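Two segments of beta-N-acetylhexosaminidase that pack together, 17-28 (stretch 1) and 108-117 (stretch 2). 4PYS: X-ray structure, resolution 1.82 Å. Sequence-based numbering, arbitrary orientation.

Stretch 1, residues 17-28: KIERADGRLRLQ
Stretch 2 (108-117) QWNTGEERGL

Stretch 1 is extended almost throughout, with a corner at Asp22 that separates two strand segments belonging to different sheets or faces; stretch 2 leaves a helix at Asn110 (phi/psi -55/130) and loops round to Leu117. Together they bury 466 Å².

In the first segment Ile18 (-130/122; chi1 m, chi2 t) points toward stretch 2 and sets CG2 4.3 Å from CH2 of Trp109, an apolar contact. Arg20 (-67/146) leaves its backbone sideways, but chi1 m and chi2 m bring CD to 3.5 Å from Trp109 CH2, at the edge of the indole, and chi3 m then sets the course of NE; CH2 lies over one face of the guanidinium. Trp109 has chi1 -167° and chi2 -111°.

Past the corner, Gly23 adopts 97/-176, angles at which a CB would jam against the preceding carbonyl. Arg24 (-153/157; chi1 p, chi2 t, chi3 32°) points toward the loop, its CA 9.9 Å from Thr111 CA. Its NH2 forms a salt bridge with Glu113 OE1 at 2.5 Å, short but weak as a hydrogen bond because the N-H...O angle is 129°. Thr111 OG1 donates to the same OE1 (2.8 Å) and accepts from Glu113 N (2.9 Å), tying the carboxylate to its own loop.

Arg26 (-102/126) brings NH2 to 4.2 Å from Glu114 OE2, which lies over the guanidinium face, so the charges are near without an N-H directed at the oxygen. Its CA makes a CA-H...O contact with Leu117 O (3.4 Å).

Leu27 (-117/105) and Leu117 (-119/141) form an antiparallel hydrogen-bonded pair, CA to CA 5.0 Å: Leu27 N donates to Leu117 O (2.8 Å, 164°) and Leu117 N to Leu27 O (2.9 Å, 172°). Both side chains, chi1 m and chi2 t, share one sheet face, CB to CB 4.2 Å. At Gly116 (71/-153), a CB would clash, 2.8 Å from Leu27 O.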

# COMPACT_ATOMS: atom_id res chain seq x y z
N LYS A 17 14.30 11.90 15.66
CA LYS A 17 15.45 12.49 16.35
C LYS A 17 16.72 11.72 16.08
O LYS A 17 16.76 10.49 16.22
CB LYS A 17 15.19 12.56 17.86
CG LYS A 17 16.27 13.34 18.61
CD LYS A 17 15.84 13.65 20.03
CE LYS A 17 16.82 14.59 20.70
NZ LYS A 17 16.62 14.63 22.18
N ILE A 18 17.77 12.44 15.68
CA ILE A 18 19.08 11.83 15.45
C ILE A 18 20.12 12.64 16.18
O ILE A 18 20.26 13.84 15.93
CB ILE A 18 19.48 11.85 13.97
CG1 ILE A 18 18.52 11.01 13.14
CG2 ILE A 18 20.90 11.36 13.79
CD1 ILE A 18 18.94 10.91 11.68
N GLU A 19 20.86 12.00 17.08
CA GLU A 19 21.92 12.69 17.83
C GLU A 19 23.25 12.01 17.60
O GLU A 19 23.51 10.94 18.15
CB GLU A 19 21.61 12.68 19.32
CG GLU A 19 20.34 13.41 19.71
CD GLU A 19 20.33 13.80 21.18
OE1 GLU A 19 20.47 15.01 21.48
OE2 GLU A 19 20.18 12.90 22.04
N ARG A 20 24.10 12.62 16.78
CA ARG A 20 25.42 12.07 16.47
C ARG A 20 26.32 12.08 17.69
O ARG A 20 26.23 12.97 18.54
CB ARG A 20 26.08 12.89 15.36
CG ARG A 20 25.27 12.97 14.09
CD ARG A 20 25.25 11.62 13.41
NE ARG A 20 26.52 11.31 12.75
CZ ARG A 20 26.73 11.48 11.45
NH1 ARG A 20 25.76 11.94 10.67
NH2 ARG A 20 27.91 11.18 10.92
N ALA A 21 27.18 11.07 17.80
CA ALA A 21 28.23 11.06 18.82
C ALA A 21 29.57 10.77 18.16
O ALA A 21 29.62 10.35 17.01
CB ALA A 21 27.92 10.04 19.91
N ASP A 22 30.65 11.00 18.89
CA ASP A 22 31.98 10.77 18.34
C ASP A 22 32.23 9.28 18.08
O ASP A 22 31.78 8.42 18.84
CB ASP A 22 33.06 11.34 19.26
N GLY A 23 32.95 8.99 17.00
CA GLY A 23 33.42 7.64 16.76
C GLY A 23 32.55 6.84 15.81
O GLY A 23 31.57 7.34 15.25
N ARG A 24 32.92 5.58 15.64
CA ARG A 24 32.16 4.68 14.79
C ARG A 24 32.37 3.25 15.27
O ARG A 24 33.36 2.95 15.94
CB ARG A 24 32.58 4.81 13.33
CG ARG A 24 34.09 4.72 13.12
CD ARG A 24 34.44 5.01 11.67
NE ARG A 24 33.51 5.97 11.08
CZ ARG A 24 33.41 6.22 9.78
NH1 ARG A 24 32.53 7.10 9.33
NH2 ARG A 24 34.20 5.58 8.92
N LEU A 25 31.42 2.39 14.95
CA LEU A 25 31.52 0.98 15.29
C LEU A 25 31.67 0.17 14.02
O LEU A 25 30.82 0.23 13.13
CB LEU A 25 30.25 0.52 16.03
CG LEU A 25 30.18 -0.97 16.33
CD1 LEU A 25 31.21 -1.34 17.39
CD2 LEU A 25 28.79 -1.36 16.77
N ARG A 26 32.77 -0.57 13.92
CA ARG A 26 32.97 -1.44 12.76
C ARG A 26 32.64 -2.88 13.14
O ARG A 26 33.16 -3.41 14.12
CB ARG A 26 34.40 -1.34 12.24
CG ARG A 26 34.88 0.09 11.97
CD ARG A 26 36.12 0.13 11.06
NE ARG A 26 37.01 1.26 11.37
CZ ARG A 26 36.96 2.46 10.79
NH1 ARG A 26 37.82 3.40 11.16
NH2 ARG A 26 36.05 2.73 9.86
N LEU A 27 31.75 -3.50 12.36
CA LEU A 27 31.40 -4.90 12.55
C LEU A 27 31.81 -5.70 11.33
O LEU A 27 31.17 -5.64 10.28
CB LEU A 27 29.90 -5.06 12.78
CG LEU A 27 29.29 -4.34 13.99
CD1 LEU A 27 27.84 -4.72 14.17
CD2 LEU A 27 30.09 -4.64 15.24
N GLN A 28 32.89 -6.46 11.49
CA GLN A 28 33.35 -7.37 10.45
C GLN A 28 33.66 -8.72 11.08
O GLN A 28 34.18 -8.80 12.19
CB GLN A 28 34.60 -6.81 9.75
N GLN A 108 20.49 2.01 5.98
CA GLN A 108 20.90 3.30 5.43
C GLN A 108 21.98 3.98 6.24
O GLN A 108 22.67 4.87 5.74
CB GLN A 108 19.69 4.22 5.29
CG GLN A 108 18.71 3.74 4.24
CD GLN A 108 17.57 4.70 4.00
OE1 GLN A 108 17.76 5.92 4.00
NE2 GLN A 108 16.38 4.16 3.78
N TRP A 109 22.14 3.58 7.50
CA TRP A 109 23.10 4.23 8.37
C TRP A 109 24.52 3.66 8.17
O TRP A 109 25.50 4.34 8.42
CB TRP A 109 22.65 4.11 9.84
CG TRP A 109 23.41 5.01 10.77
CD1 TRP A 109 24.30 4.63 11.74
CD2 TRP A 109 23.34 6.44 10.83
NE1 TRP A 109 24.79 5.74 12.39
CE2 TRP A 109 24.22 6.86 11.84
CE3 TRP A 109 22.61 7.40 10.11
CZ2 TRP A 109 24.39 8.22 12.16
CZ3 TRP A 109 22.78 8.74 10.43
CH2 TRP A 109 23.67 9.14 11.44
N ASN A 110 24.60 2.41 7.73
CA ASN A 110 25.88 1.81 7.36
C ASN A 110 26.58 2.68 6.31
O ASN A 110 25.96 3.06 5.31
CB ASN A 110 25.61 0.41 6.79
CG ASN A 110 26.86 -0.25 6.24
OD1 ASN A 110 27.96 -0.05 6.74
ND2 ASN A 110 26.69 -1.05 5.19
N THR A 111 27.85 3.01 6.54
CA THR A 111 28.55 3.92 5.62
C THR A 111 28.82 3.28 4.26
O THR A 111 28.85 3.96 3.23
CB THR A 111 29.89 4.41 6.18
OG1 THR A 111 30.87 3.37 6.05
CG2 THR A 111 29.76 4.83 7.63
N GLY A 112 29.02 1.96 4.26
CA GLY A 112 29.38 1.26 3.04
C GLY A 112 30.79 1.61 2.58
O GLY A 112 31.15 1.40 1.42
N GLU A 113 31.58 2.16 3.49
CA GLU A 113 32.97 2.55 3.20
C GLU A 113 33.85 1.32 3.00
O GLU A 113 34.86 1.38 2.29
CB GLU A 113 33.55 3.37 4.35
CG GLU A 113 33.24 4.86 4.33
CD GLU A 113 33.54 5.52 5.66
OE1 GLU A 113 33.10 4.98 6.70
OE2 GLU A 113 34.21 6.58 5.67
N GLU A 114 33.48 0.23 3.65
CA GLU A 114 34.28 -0.99 3.61
C GLU A 114 33.39 -2.23 3.52
O GLU A 114 32.16 -2.12 3.44
CB GLU A 114 35.16 -1.10 4.86
CG GLU A 114 36.30 -0.09 4.93
CD GLU A 114 37.07 -0.16 6.24
OE1 GLU A 114 36.97 -1.19 6.94
OE2 GLU A 114 37.78 0.82 6.57
N ARG A 115 34.02 -3.39 3.54
CA ARG A 115 33.32 -4.66 3.68
C ARG A 115 32.76 -4.72 5.10
O ARG A 115 33.26 -4.04 6.00
CB ARG A 115 34.26 -5.83 3.44
N GLY A 116 31.73 -5.53 5.30
CA GLY A 116 31.07 -5.58 6.58
C GLY A 116 30.28 -4.31 6.84
O GLY A 116 29.86 -3.62 5.91
N LEU A 117 30.10 -3.98 8.11
CA LEU A 117 29.27 -2.86 8.50
C LEU A 117 30.08 -1.81 9.26
O LEU A 117 30.97 -2.14 10.05
CB LEU A 117 28.11 -3.34 9.37
CG LEU A 117 27.14 -4.34 8.74
CD1 LEU A 117 26.19 -4.86 9.78
CD2 LEU A 117 26.37 -3.68 7.61